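Local coordinates for acetylcholine-binding protein (Bulinus truncatus, PDB 2BJ0) that probably binds acetylcholine as a pentamer resembling the extracellular ligand-binding domain of nicotinic acetylcholine receptors, at residues Val118-Asp123 with Cys135-Gly140; Ser63-Ser68 with Val104-Ser109; Val37-Glu42 with Cys122-Val127. One frame throughout, in Å; residues are numbered along the deposited sequence.

Contacts 1 and 3 lie at one end of the subunit, their centres about 12 Å apart, and share Cys122 and Asp123; contact 2 is at the other end, centre to centre about 36 Å from contact 1 and 46 Å from contact 3. Along the chain, 63-68 and 104-109 both fall between 37-42 and 122-127, so contact 2 is nested in the loop that contact 3 closes, and it is complete before contact 1 opens. All three reach the mixed sheet, in which strands 101-105 and 109-121 are neighbours. Contact 1 packs that sheet against strand 133-141 of the four-stranded sheet. Independent contacts thus hold the Cys-loop end and the end near helix 4-12.

Contact 1. Residues Val118-Asp123 with Cys135-Gly140; sequences VRFTCD and CRIKVG
Cys135 comes first, joined to Cys122 through an SG-SG bond of 2.1 Å whose chi3 of -89° is close to a right angle. Its CB also lies in the plane of the Phe120 ring at the edge, 3.7 Å from Phe120 CE1. At Arg136 the strands are bridged by solvent: a single water accepts from Arg136 N and donates to Thr121 O, 3.0 Å from each. Arg136 O turns to Asn89 ND2. Ile137 follows, its side chain crossing that of Phe120 at about a right angle and laying CG1 over one ring face, offset toward the rim, 3.5 Å from Phe120 CE2. This is a CH-pi contact, with CG1 3.9 Å from the ring centroid. Val46 and Val48 of strand 45-57 add to the surrounding core. An alanine in place of Phe120 would remove the ring and probably open a gap beneath Ile137 CG1 and CD1 and beside Cys135 CB. The strand segments cross at 121°, one from each sheet of the immunoglobulin-like sandwich, and the disulfide that ties them closes the signature loop of the Cys-loop receptor family.

Contact 2. Residues Ser63-Ser68 with Val104-Ser109; sequences SLLSSS and VSKDGS
The peptide carbonyl of Leu65 receives Lys106 NZ above its plane, 63° out of it and 3.1 Å from Leu65 O, while Ser68 OG donates in the plane on a lone pair. The backbone N of Ser68 makes a third bond, at 2.6 Å from Leu65 O, so three donors grip one oxygen. Lys106 belongs to a beta hairpin between strands 101-105 and 109-121, turned by a type I beta turn from Ser105 to Gly108; at Gly108 (phi 89°) a CB would be jammed against the carbonyl O of Asp107. From this turn the lysine chain, bent at chi2 and chi4, reaches across to the loop 63-68 and bonds two of its carbonyls, whose dipoles would probably stabilise the ammonium charge. Leu65 CD1 packs against the carbonyl oxygen of Val104, 3.8 Å from Val104 O, and the apolar pair Leu64 CD2 and Val104 CG1 is looser at 4.3 Å. Val73 of strand 72-76 touches both Leu65 and Val104, and Leu7 of helix 4-12 meets Leu64. The hairpin end is thereby fastened to the loop leading into strand 72-76. The shorter of the two lysine bonds is to Ser68 O, with Lys106 NZ at 2.8 Å and a C=O...N angle of 153°.

Contact 3. Residues Val37-Glu42 with Cys122-Val127; sequences VEADTE and CDLINV
Leu124 CD1 makes the close part of the contact, meeting the end of strand 25-40 at 3.7 Å from Ala39 C. The methyl lies against the peptide joining Ala39 to Asp40 and also touches a side chain, 3.8 Å from Ala39 CB; a chi2 of 179° puts CD1 anti to CA, where it meets the strand. Phe200 of strand 190-202 touches Ala39, Leu124 and Val127 and completes this apolar patch. Thr41 forms the partly exposed margin. Its CG2 still touches Val127 CG1 closely, at 3.8 Å, but the approach to Leu124 CB is looser at 4.2 Å, and the threonine crosses both side chains at about a right angle. Ile125 and Asn126, in the middle of a type I turn from Leu124 to Val127, are exposed. An Asx turn leads into that turn: Asp123 OD1 accepts from Ile125 N at 3.1 Å, met on the anti side, 33° out of the carboxylate plane. No hydrogen bond joins the two segments. The contact seats the Cys-loop against the turn between strands 25-40 and 45-57, the beta1-beta2 loop; in the nicotinic receptors this pair of loops faces the transmembrane domain.

Contact 1. Residues Val118-Asp123 with Cys135-Gly140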
ATOM      1  N   VAL A 118     -14.011   3.313   9.471  1.00 25.56           N
ATOM      2  CA  VAL A 118     -13.334   3.503  10.755  1.00 25.04           C
ATOM      3  C   VAL A 118     -13.731   2.412  11.765  1.00 24.56           C
ATOM      4  O   VAL A 118     -14.915   2.159  11.976  1.00 23.93           O
ATOM      5  CB  VAL A 118     -13.705   4.893  11.387  1.00 25.66           C
ATOM      6  CG1 VAL A 118     -12.809   5.200  12.570  1.00 26.98           C
ATOM      7  CG2 VAL A 118     -13.519   6.002  10.377  1.00 26.07           C
ATOM      8  N   ARG A 119     -12.734   1.814  12.415  1.00 24.04           N
ATOM      9  CA  ARG A 119     -12.937   0.734  13.355  1.00 24.59           C
ATOM     10  C   ARG A 119     -12.520   1.162  14.752  1.00 23.71           C
ATOM     11  O   ARG A 119     -11.494   1.806  14.931  1.00 22.72           O
ATOM     12  CB  ARG A 119     -12.101  -0.497  12.934  1.00 23.57           C
ATOM     13  CG  ARG A 119     -12.430  -1.804  13.722  1.00 25.50           C
ATOM     14  CD  ARG A 119     -11.383  -2.942  13.461  1.00 26.95           C
ATOM     15  NE  ARG A 119     -11.420  -3.330  12.049  1.00 32.81           N
ATOM     16  CZ  ARG A 119     -10.461  -4.006  11.395  1.00 36.67           C
ATOM     17  NH1 ARG A 119      -9.338  -4.374  12.013  1.00 37.74           N
ATOM     18  NH2 ARG A 119     -10.629  -4.292  10.098  1.00 34.58           N
ATOM     19  N   PHE A 120     -13.295   0.747  15.752  1.00 24.71           N
ATOM     20  CA  PHE A 120     -13.027   1.151  17.136  1.00 25.17           C
ATOM     21  C   PHE A 120     -13.726   0.208  18.107  1.00 25.48           C
ATOM     22  O   PHE A 120     -14.583  -0.545  17.699  1.00 24.92           O
ATOM     23  CB  PHE A 120     -13.467   2.605  17.345  1.00 26.20           C
ATOM     24  CG  PHE A 120     -14.912   2.837  17.050  1.00 28.52           C
ATOM     25  CD1 PHE A 120     -15.879   2.667  18.058  1.00 30.82           C
ATOM     26  CD2 PHE A 120     -15.318   3.204  15.773  1.00 28.24           C
ATOM     27  CE1 PHE A 120     -17.241   2.860  17.796  1.00 32.51           C
ATOM     28  CE2 PHE A 120     -16.666   3.392  15.497  1.00 31.48           C
ATOM     29  CZ  PHE A 120     -17.635   3.228  16.514  1.00 31.12           C
ATOM     30  N   THR A 121     -13.337   0.212  19.387  1.00 26.19           N
ATOM     31  CA  THR A 121     -13.971  -0.692  20.340  1.00 27.55           C
ATOM     32  C   THR A 121     -15.156  -0.024  21.003  1.00 28.68           C
ATOM     33  O   THR A 121     -15.182   1.189  21.167  1.00 27.60           O
ATOM     34  CB  THR A 121     -12.986  -1.227  21.433  1.00 28.13           C
ATOM     35  OG1 THR A 121     -12.563  -0.151  22.256  1.00 30.67           O
ATOM     36  CG2 THR A 121     -11.691  -1.650  20.824  1.00 26.59           C
ATOM     37  N   CYS A 122     -16.126  -0.852  21.385  1.00 30.45           N
ATOM     38  CA  CYS A 122     -17.363  -0.419  21.953  1.00 31.05           C
ATOM     39  C   CYS A 122     -17.863  -1.618  22.726  1.00 30.61           C
ATOM     40  O   CYS A 122     -17.758  -2.742  22.241  1.00 29.79           O
ATOM     41  CB  CYS A 122     -18.369  -0.083  20.832  1.00 32.43           C
ATOM     42  SG  CYS A 122     -19.886   0.761  21.439  1.00 34.81           S
ATOM     43  N   ASP A 123     -18.370  -1.391  23.935  1.00 29.47           N
ATOM     44  CA  ASP A 123     -19.113  -2.449  24.664  1.00 30.62           C
ATOM     45  C   ASP A 123     -20.477  -2.749  24.023  1.00 30.08           C
ATOM     46  O   ASP A 123     -21.406  -1.925  24.088  1.00 30.46           O
ATOM     47  CB  ASP A 123     -19.297  -2.049  26.137  1.00 30.94           C
ATOM     48  CG  ASP A 123     -19.718  -3.201  27.014  1.00 32.97           C
ATOM     49  OD1 ASP A 123     -20.197  -4.230  26.489  1.00 34.96           O
ATOM     50  OD2 ASP A 123     -19.607  -3.154  28.263  1.00 36.28           O
ATOM     51  N   CYS A 135     -22.018   4.082  21.316  1.00 36.11           N
ATOM     52  CA  CYS A 135     -20.649   4.145  20.859  1.00 36.30           C
ATOM     53  C   CYS A 135     -20.205   5.571  20.682  1.00 35.24           C
ATOM     54  O   CYS A 135     -21.019   6.444  20.404  1.00 35.74           O
ATOM     55  CB  CYS A 135     -20.509   3.356  19.563  1.00 36.82           C
ATOM     56  SG  CYS A 135     -21.001   1.659  19.909  1.00 43.69           S
ATOM     57  N   ARG A 136     -18.910   5.794  20.863  1.00 34.04           N
ATOM     58  CA  ARG A 136     -18.316   7.116  20.758  1.00 34.11           C
ATOM     59  C   ARG A 136     -17.156   7.122  19.757  1.00 32.72           C
ATOM     60  O   ARG A 136     -16.339   6.197  19.747  1.00 30.79           O
ATOM     61  CB  ARG A 136     -17.845   7.585  22.135  1.00 34.12           C
ATOM     62  CG  ARG A 136     -18.980   8.240  22.969  1.00 36.88           C
ATOM     63  CD  ARG A 136     -18.821   8.169  24.505  1.00 38.32           C
ATOM     64  NE  ARG A 136     -19.357   6.924  25.072  1.00 47.80           N
ATOM     65  CZ  ARG A 136     -20.500   6.821  25.758  1.00 51.04           C
ATOM     66  NH1 ARG A 136     -21.254   7.899  25.991  1.00 53.02           N
ATOM     67  NH2 ARG A 136     -20.885   5.636  26.223  1.00 52.47           N
ATOM     68  N   ILE A 137     -17.097   8.153  18.911  1.00 31.29           N
ATOM     69  CA  ILE A 137     -15.943   8.352  18.035  1.00 30.94           C
ATOM     70  C   ILE A 137     -15.308   9.715  18.324  1.00 31.07           C
ATOM     71  O   ILE A 137     -15.992  10.739  18.294  1.00 30.72           O
ATOM     72  CB  ILE A 137     -16.365   8.247  16.546  1.00 30.57           C
ATOM     73  CG1 ILE A 137     -16.833   6.845  16.200  1.00 29.28           C
ATOM     74  CG2 ILE A 137     -15.208   8.674  15.630  1.00 29.67           C
ATOM     75  CD1 ILE A 137     -17.717   6.813  14.939  1.00 30.07           C
ATOM     76  N   LYS A 138     -14.003   9.714  18.590  1.00 30.42           N
ATOM     77  CA  LYS A 138     -13.264  10.920  18.943  1.00 31.13           C
ATOM     78  C   LYS A 138     -12.379  11.374  17.778  1.00 30.04           C
ATOM     79  O   LYS A 138     -11.520  10.609  17.310  1.00 30.05           O
ATOM     80  CB  LYS A 138     -12.437  10.667  20.207  1.00 30.78           C
ATOM     81  CG  LYS A 138     -11.756  11.916  20.777  1.00 33.23           C
ATOM     82  CD  LYS A 138     -11.064  11.598  22.125  1.00 33.39           C
ATOM     83  CE  LYS A 138      -9.921  12.579  22.450  1.00 32.79           C
ATOM     84  NZ  LYS A 138      -9.232  12.193  23.735  1.00 35.28           N
ATOM     85  N   VAL A 139     -12.608  12.601  17.296  1.00 28.63           N
ATOM     86  CA  VAL A 139     -11.850  13.161  16.179  1.00 27.45           C
ATOM     87  C   VAL A 139     -11.195  14.476  16.557  1.00 27.47           C
ATOM     88  O   VAL A 139     -11.855  15.384  17.129  1.00 25.26           O
ATOM     89  CB  VAL A 139     -12.795  13.482  14.986  1.00 28.63           C
ATOM     90  CG1 VAL A 139     -11.981  13.759  13.709  1.00 28.80           C
ATOM     91  CG2 VAL A 139     -13.820  12.372  14.760  1.00 28.21           C
ATOM     92  N   GLY A 140      -9.920  14.627  16.229  1.00 25.09           N
ATOM     93  CA  GLY A 140      -9.282  15.938  16.417  1.00 24.70           C
ATOM     94  C   GLY A 140      -7.942  15.974  15.721  1.00 25.51           C
ATOM     95  O   GLY A 140      -7.518  14.957  15.151  1.00 25.61           O
TER
HETATM   96  O   HOH W   1     -17.078   3.497  21.502  1.00 42.36           O

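Contact 2. Residues Ser63-Ser68 with Val104-Ser109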
ATOM      1  N   SER A  63      -7.184  34.354  -4.799  1.00 34.24           N
ATOM      2  CA  SER A  63      -6.585  34.800  -6.043  1.00 34.77           C
ATOM      3  C   SER A  63      -6.362  33.659  -7.027  1.00 35.45           C
ATOM      4  O   SER A  63      -5.859  33.862  -8.126  1.00 34.02           O
ATOM      5  CB  SER A  63      -5.263  35.482  -5.753  1.00 34.86           C
ATOM      6  OG  SER A  63      -5.525  36.764  -5.238  1.00 36.34           O
ATOM      7  N   LEU A  64      -6.712  32.451  -6.615  1.00 36.32           N
ATOM      8  CA  LEU A  64      -6.534  31.296  -7.463  1.00 38.13           C
ATOM      9  C   LEU A  64      -7.542  31.371  -8.592  1.00 39.27           C
ATOM     10  O   LEU A  64      -7.272  30.920  -9.699  1.00 39.34           O
ATOM     11  CB  LEU A  64      -6.725  30.017  -6.638  1.00 38.04           C
ATOM     12  CG  LEU A  64      -6.144  28.675  -7.091  1.00 38.98           C
ATOM     13  CD1 LEU A  64      -4.608  28.682  -7.299  1.00 37.00           C
ATOM     14  CD2 LEU A  64      -6.540  27.623  -6.059  1.00 38.20           C
ATOM     15  N   LEU A  65      -8.688  31.978  -8.307  1.00 41.26           N
ATOM     16  CA  LEU A  65      -9.833  31.961  -9.215  1.00 43.97           C
ATOM     17  C   LEU A  65     -10.274  33.314  -9.760  1.00 46.09           C
ATOM     18  O   LEU A  65     -10.828  33.370 -10.854  1.00 47.47           O
ATOM     19  CB  LEU A  65     -11.038  31.308  -8.531  1.00 43.17           C
ATOM     20  CG  LEU A  65     -10.979  29.795  -8.331  1.00 42.72           C
ATOM     21  CD1 LEU A  65     -12.298  29.331  -7.761  1.00 41.58           C
ATOM     22  CD2 LEU A  65     -10.646  29.054  -9.640  1.00 41.64           C
ATOM     23  N   SER A  66     -10.050  34.379  -8.991  1.00 48.40           N
ATOM     24  CA  SER A  66     -10.566  35.736  -9.262  1.00 50.66           C
ATOM     25  C   SER A  66     -10.716  36.172 -10.747  1.00 52.02           C
ATOM     26  O   SER A  66     -11.619  36.956 -11.076  1.00 52.46           O
ATOM     27  CB  SER A  66      -9.767  36.778  -8.461  1.00 50.35           C
ATOM     28  OG  SER A  66      -8.375  36.620  -8.688  1.00 51.35           O
ATOM     29  N   SER A  67      -9.848  35.658 -11.624  1.00 53.30           N
ATOM     30  CA  SER A  67      -9.935  35.949 -13.058  1.00 54.60           C
ATOM     31  C   SER A  67     -10.107  34.696 -13.934  1.00 55.02           C
ATOM     32  O   SER A  67      -9.542  34.593 -15.026  1.00 55.54           O
ATOM     33  CB  SER A  67      -8.711  36.755 -13.505  1.00 54.87           C
ATOM     34  OG  SER A  67      -7.520  36.073 -13.158  1.00 56.67           O
ATOM     35  N   SER A  68     -10.896  33.743 -13.455  1.00 55.46           N
ATOM     36  CA  SER A  68     -11.220  32.570 -14.250  1.00 55.70           C
ATOM     37  C   SER A  68     -12.732  32.370 -14.234  1.00 55.79           C
ATOM     38  O   SER A  68     -13.440  32.894 -13.346  1.00 56.11           O
ATOM     39  CB  SER A  68     -10.483  31.326 -13.735  1.00 55.81           C
ATOM     40  OG  SER A  68     -11.143  30.765 -12.618  1.00 55.99           O
ATOM     41  N   VAL A 104     -11.964  24.420  -3.622  1.00 29.23           N
ATOM     42  CA  VAL A 104     -11.620  25.771  -3.225  1.00 30.49           C
ATOM     43  C   VAL A 104     -12.612  26.716  -3.905  1.00 30.82           C
ATOM     44  O   VAL A 104     -12.821  26.628  -5.113  1.00 29.75           O
ATOM     45  CB  VAL A 104     -10.186  26.129  -3.685  1.00 30.21           C
ATOM     46  CG1 VAL A 104      -9.782  27.470  -3.189  1.00 29.66           C
ATOM     47  CG2 VAL A 104      -9.199  25.079  -3.230  1.00 29.94           C
ATOM     48  N   SER A 105     -13.227  27.586  -3.105  1.00 31.86           N
ATOM     49  CA  SER A 105     -14.192  28.582  -3.571  1.00 32.67           C
ATOM     50  C   SER A 105     -13.508  29.887  -3.899  1.00 33.40           C
ATOM     51  O   SER A 105     -12.370  30.098  -3.490  1.00 33.10           O
ATOM     52  CB  SER A 105     -15.223  28.840  -2.483  1.00 32.35           C
ATOM     53  OG  SER A 105     -15.962  27.659  -2.235  1.00 32.73           O
ATOM     54  N   LYS A 106     -14.230  30.787  -4.582  1.00 35.36           N
ATOM     55  CA  LYS A 106     -13.695  32.106  -4.990  1.00 36.83           C
ATOM     56  C   LYS A 106     -13.208  32.964  -3.837  1.00 36.85           C
ATOM     57  O   LYS A 106     -12.328  33.789  -4.016  1.00 37.07           O
ATOM     58  CB  LYS A 106     -14.721  32.918  -5.803  1.00 37.93           C
ATOM     59  CG  LYS A 106     -14.880  32.450  -7.260  1.00 40.22           C
ATOM     60  CD  LYS A 106     -14.776  33.592  -8.299  1.00 43.43           C
ATOM     61  CE  LYS A 106     -14.831  32.986  -9.725  1.00 44.55           C
ATOM     62  NZ  LYS A 106     -13.954  33.661 -10.742  1.00 48.22           N
ATOM     63  N   ASP A 107     -13.771  32.788  -2.651  1.00 36.60           N
ATOM     64  CA  ASP A 107     -13.285  33.560  -1.520  1.00 36.90           C
ATOM     65  C   ASP A 107     -12.162  32.852  -0.712  1.00 35.75           C
ATOM     66  O   ASP A 107     -11.720  33.342   0.325  1.00 35.19           O
ATOM     67  CB  ASP A 107     -14.462  33.966  -0.632  1.00 37.29           C
ATOM     68  CG  ASP A 107     -15.047  32.793   0.136  1.00 41.22           C
ATOM     69  OD1 ASP A 107     -14.794  31.617  -0.230  1.00 43.17           O
ATOM     70  OD2 ASP A 107     -15.771  32.954   1.141  1.00 44.17           O
ATOM     71  N   GLY A 108     -11.698  31.696  -1.190  1.00 35.35           N
ATOM     72  CA  GLY A 108     -10.571  31.033  -0.538  1.00 33.86           C
ATOM     73  C   GLY A 108     -11.015  30.097   0.568  1.00 33.52           C
ATOM     74  O   GLY A 108     -10.181  29.574   1.313  1.00 33.43           O
ATOM     75  N   SER A 109     -12.320  29.857   0.686  1.00 32.50           N
ATOM     76  CA  SER A 109     -12.752  28.828   1.611  1.00 32.28           C
ATOM     77  C   SER A 109     -12.588  27.455   0.953  1.00 31.06           C
ATOM     78  O   SER A 109     -12.646  27.345  -0.265  1.00 30.95           O
ATOM     79  CB  SER A 109     -14.156  29.083   2.175  1.00 32.54           C
ATOM     80  OG  SER A 109     -15.097  29.118   1.140  1.00 36.83           O
TER

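Contact 3. Residues Val37-Glu42 with Cys122-Val127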
ATOM      1  N   VAL A  37     -20.987  -1.144   9.414  1.00 26.09           N
ATOM      2  CA  VAL A  37     -20.693  -2.352   8.581  1.00 26.00           C
ATOM      3  C   VAL A  37     -20.221  -3.607   9.326  1.00 27.75           C
ATOM      4  O   VAL A  37     -20.255  -4.706   8.759  1.00 27.62           O
ATOM      5  CB  VAL A  37     -19.756  -1.976   7.419  1.00 25.22           C
ATOM      6  CG1 VAL A  37     -20.475  -1.060   6.448  1.00 24.54           C
ATOM      7  CG2 VAL A  37     -18.493  -1.317   7.931  1.00 24.56           C
ATOM      8  N   GLU A  38     -19.775  -3.457  10.570  1.00 28.77           N
ATOM      9  CA  GLU A  38     -19.538  -4.581  11.454  1.00 30.05           C
ATOM     10  C   GLU A  38     -19.929  -4.176  12.881  1.00 29.53           C
ATOM     11  O   GLU A  38     -19.686  -3.051  13.286  1.00 28.43           O
ATOM     12  CB  GLU A  38     -18.064  -4.954  11.440  1.00 31.01           C
ATOM     13  CG  GLU A  38     -17.788  -6.264  12.146  1.00 37.97           C
ATOM     14  CD  GLU A  38     -16.456  -6.870  11.729  1.00 47.60           C
ATOM     15  OE1 GLU A  38     -15.420  -6.164  11.837  1.00 51.46           O
ATOM     16  OE2 GLU A  38     -16.436  -8.054  11.287  1.00 52.21           O
ATOM     17  N   ALA A  39     -20.542  -5.085  13.630  1.00 29.37           N
ATOM     18  CA  ALA A  39     -20.590  -4.940  15.083  1.00 29.94           C
ATOM     19  C   ALA A  39     -20.346  -6.304  15.687  1.00 30.28           C
ATOM     20  O   ALA A  39     -21.249  -7.141  15.764  1.00 30.13           O
ATOM     21  CB  ALA A  39     -21.911  -4.340  15.550  1.00 29.93           C
ATOM     22  N   ASP A  40     -19.095  -6.541  16.068  1.00 30.46           N
ATOM     23  CA  ASP A  40     -18.628  -7.876  16.378  1.00 30.88           C
ATOM     24  C   ASP A  40     -18.714  -8.045  17.893  1.00 31.15           C
ATOM     25  O   ASP A  40     -17.911  -7.488  18.613  1.00 30.20           O
ATOM     26  CB  ASP A  40     -17.190  -8.046  15.870  1.00 31.06           C
ATOM     27  CG  ASP A  40     -16.626  -9.429  16.163  1.00 33.37           C
ATOM     28  OD1 ASP A  40     -17.109 -10.091  17.102  1.00 33.67           O
ATOM     29  OD2 ASP A  40     -15.687  -9.942  15.509  1.00 38.48           O
ATOM     30  N   THR A  41     -19.702  -8.804  18.373  1.00 32.26           N
ATOM     31  CA  THR A  41     -19.997  -8.826  19.811  1.00 32.92           C
ATOM     32  C   THR A  41     -18.993  -9.634  20.583  1.00 34.17           C
ATOM     33  O   THR A  41     -18.826  -9.399  21.776  1.00 34.72           O
ATOM     34  CB  THR A  41     -21.391  -9.373  20.119  1.00 33.27           C
ATOM     35  OG1 THR A  41     -21.504 -10.661  19.525  1.00 34.43           O
ATOM     36  CG2 THR A  41     -22.471  -8.522  19.449  1.00 30.62           C
ATOM     37  N   GLU A  42     -18.317 -10.565  19.916  1.00 34.49           N
ATOM     38  CA  GLU A  42     -17.250 -11.318  20.553  1.00 36.24           C
ATOM     39  C   GLU A  42     -15.992 -10.514  20.815  1.00 35.41           C
ATOM     40  O   GLU A  42     -15.262 -10.810  21.767  1.00 35.61           O
ATOM     41  CB  GLU A  42     -16.895 -12.570  19.744  1.00 36.87           C
ATOM     42  CG  GLU A  42     -18.078 -13.525  19.573  1.00 43.34           C
ATOM     43  CD  GLU A  42     -18.928 -13.655  20.840  1.00 50.69           C
ATOM     44  OE1 GLU A  42     -18.373 -14.067  21.900  1.00 53.20           O
ATOM     45  OE2 GLU A  42     -20.160 -13.349  20.773  1.00 53.82           O
ATOM     46  N   CYS A 122     -16.126  -0.852  21.385  1.00 30.45           N
ATOM     47  CA  CYS A 122     -17.363  -0.419  21.953  1.00 31.05           C
ATOM     48  C   CYS A 122     -17.863  -1.618  22.726  1.00 30.61           C
ATOM     49  O   CYS A 122     -17.758  -2.742  22.241  1.00 29.79           O
ATOM     50  CB  CYS A 122     -18.369  -0.083  20.832  1.00 32.43           C
ATOM     51  SG  CYS A 122     -19.886   0.761  21.439  1.00 34.81           S
ATOM     52  N   ASP A 123     -18.370  -1.391  23.935  1.00 29.47           N
ATOM     53  CA  ASP A 123     -19.113  -2.449  24.664  1.00 30.62           C
ATOM     54  C   ASP A 123     -20.477  -2.749  24.023  1.00 30.08           C
ATOM     55  O   ASP A 123     -21.406  -1.925  24.088  1.00 30.46           O
ATOM     56  CB  ASP A 123     -19.297  -2.049  26.137  1.00 30.94           C
ATOM     57  CG  ASP A 123     -19.718  -3.201  27.014  1.00 32.97           C
ATOM     58  OD1 ASP A 123     -20.197  -4.230  26.489  1.00 34.96           O
ATOM     59  OD2 ASP A 123     -19.607  -3.154  28.263  1.00 36.28           O
ATOM     60  N   LEU A 124     -20.590  -3.917  23.392  1.00 29.54           N
ATOM     61  CA  LEU A 124     -21.812  -4.291  22.672  1.00 29.75           C
ATOM     62  C   LEU A 124     -22.756  -5.221  23.450  1.00 30.80           C
ATOM     63  O   LEU A 124     -23.620  -5.877  22.887  1.00 31.04           O
ATOM     64  CB  LEU A 124     -21.480  -4.897  21.292  1.00 28.76           C
ATOM     65  CG  LEU A 124     -20.691  -3.958  20.364  1.00 28.02           C
ATOM     66  CD1 LEU A 124     -20.397  -4.650  19.047  1.00 28.12           C
ATOM     67  CD2 LEU A 124     -21.462  -2.644  20.163  1.00 26.87           C
ATOM     68  N   ILE A 125     -22.612  -5.262  24.762  1.00 32.05           N
ATOM     69  CA  ILE A 125     -23.419  -6.191  25.531  1.00 32.45           C
ATOM     70  C   ILE A 125     -24.912  -5.900  25.300  1.00 32.59           C
ATOM     71  O   ILE A 125     -25.730  -6.807  25.308  1.00 32.91           O
ATOM     72  CB  ILE A 125     -23.000  -6.126  27.023  1.00 32.85           C
ATOM     73  CG1 ILE A 125     -23.508  -7.363  27.771  1.00 35.02           C
ATOM     74  CG2 ILE A 125     -23.396  -4.790  27.638  1.00 30.94           C
ATOM     75  CD1 ILE A 125     -22.738  -7.660  29.048  1.00 38.36           C
ATOM     76  N   ASN A 126     -25.266  -4.644  25.064  1.00 32.78           N
ATOM     77  CA  ASN A 126     -26.662  -4.291  24.908  1.00 33.79           C
ATOM     78  C   ASN A 126     -27.116  -4.051  23.479  1.00 33.96           C
ATOM     79  O   ASN A 126     -28.166  -3.416  23.278  1.00 34.44           O
ATOM     80  CB  ASN A 126     -27.005  -3.054  25.751  1.00 33.33           C
ATOM     81  CG  ASN A 126     -26.983  -3.323  27.238  1.00 36.39           C
ATOM     82  OD1 ASN A 126     -26.673  -2.430  28.037  1.00 38.50           O
ATOM     83  ND2 ASN A 126     -27.308  -4.546  27.630  1.00 36.94           N
ATOM     84  N   VAL A 127     -26.384  -4.570  22.485  1.00 33.79           N
ATOM     85  CA  VAL A 127     -26.649  -4.220  21.084  1.00 33.38           C
ATOM     86  C   VAL A 127     -27.944  -4.830  20.602  1.00 34.74           C
ATOM     87  O   VAL A 127     -28.507  -4.430  19.574  1.00 33.90           O
ATOM     88  CB  VAL A 127     -25.451  -4.606  20.130  1.00 33.18           C
ATOM     89  CG1 VAL A 127     -25.400  -6.092  19.866  1.00 31.81           C
ATOM     90  CG2 VAL A 127     -25.515  -3.825  18.826  1.00 30.97           C
TER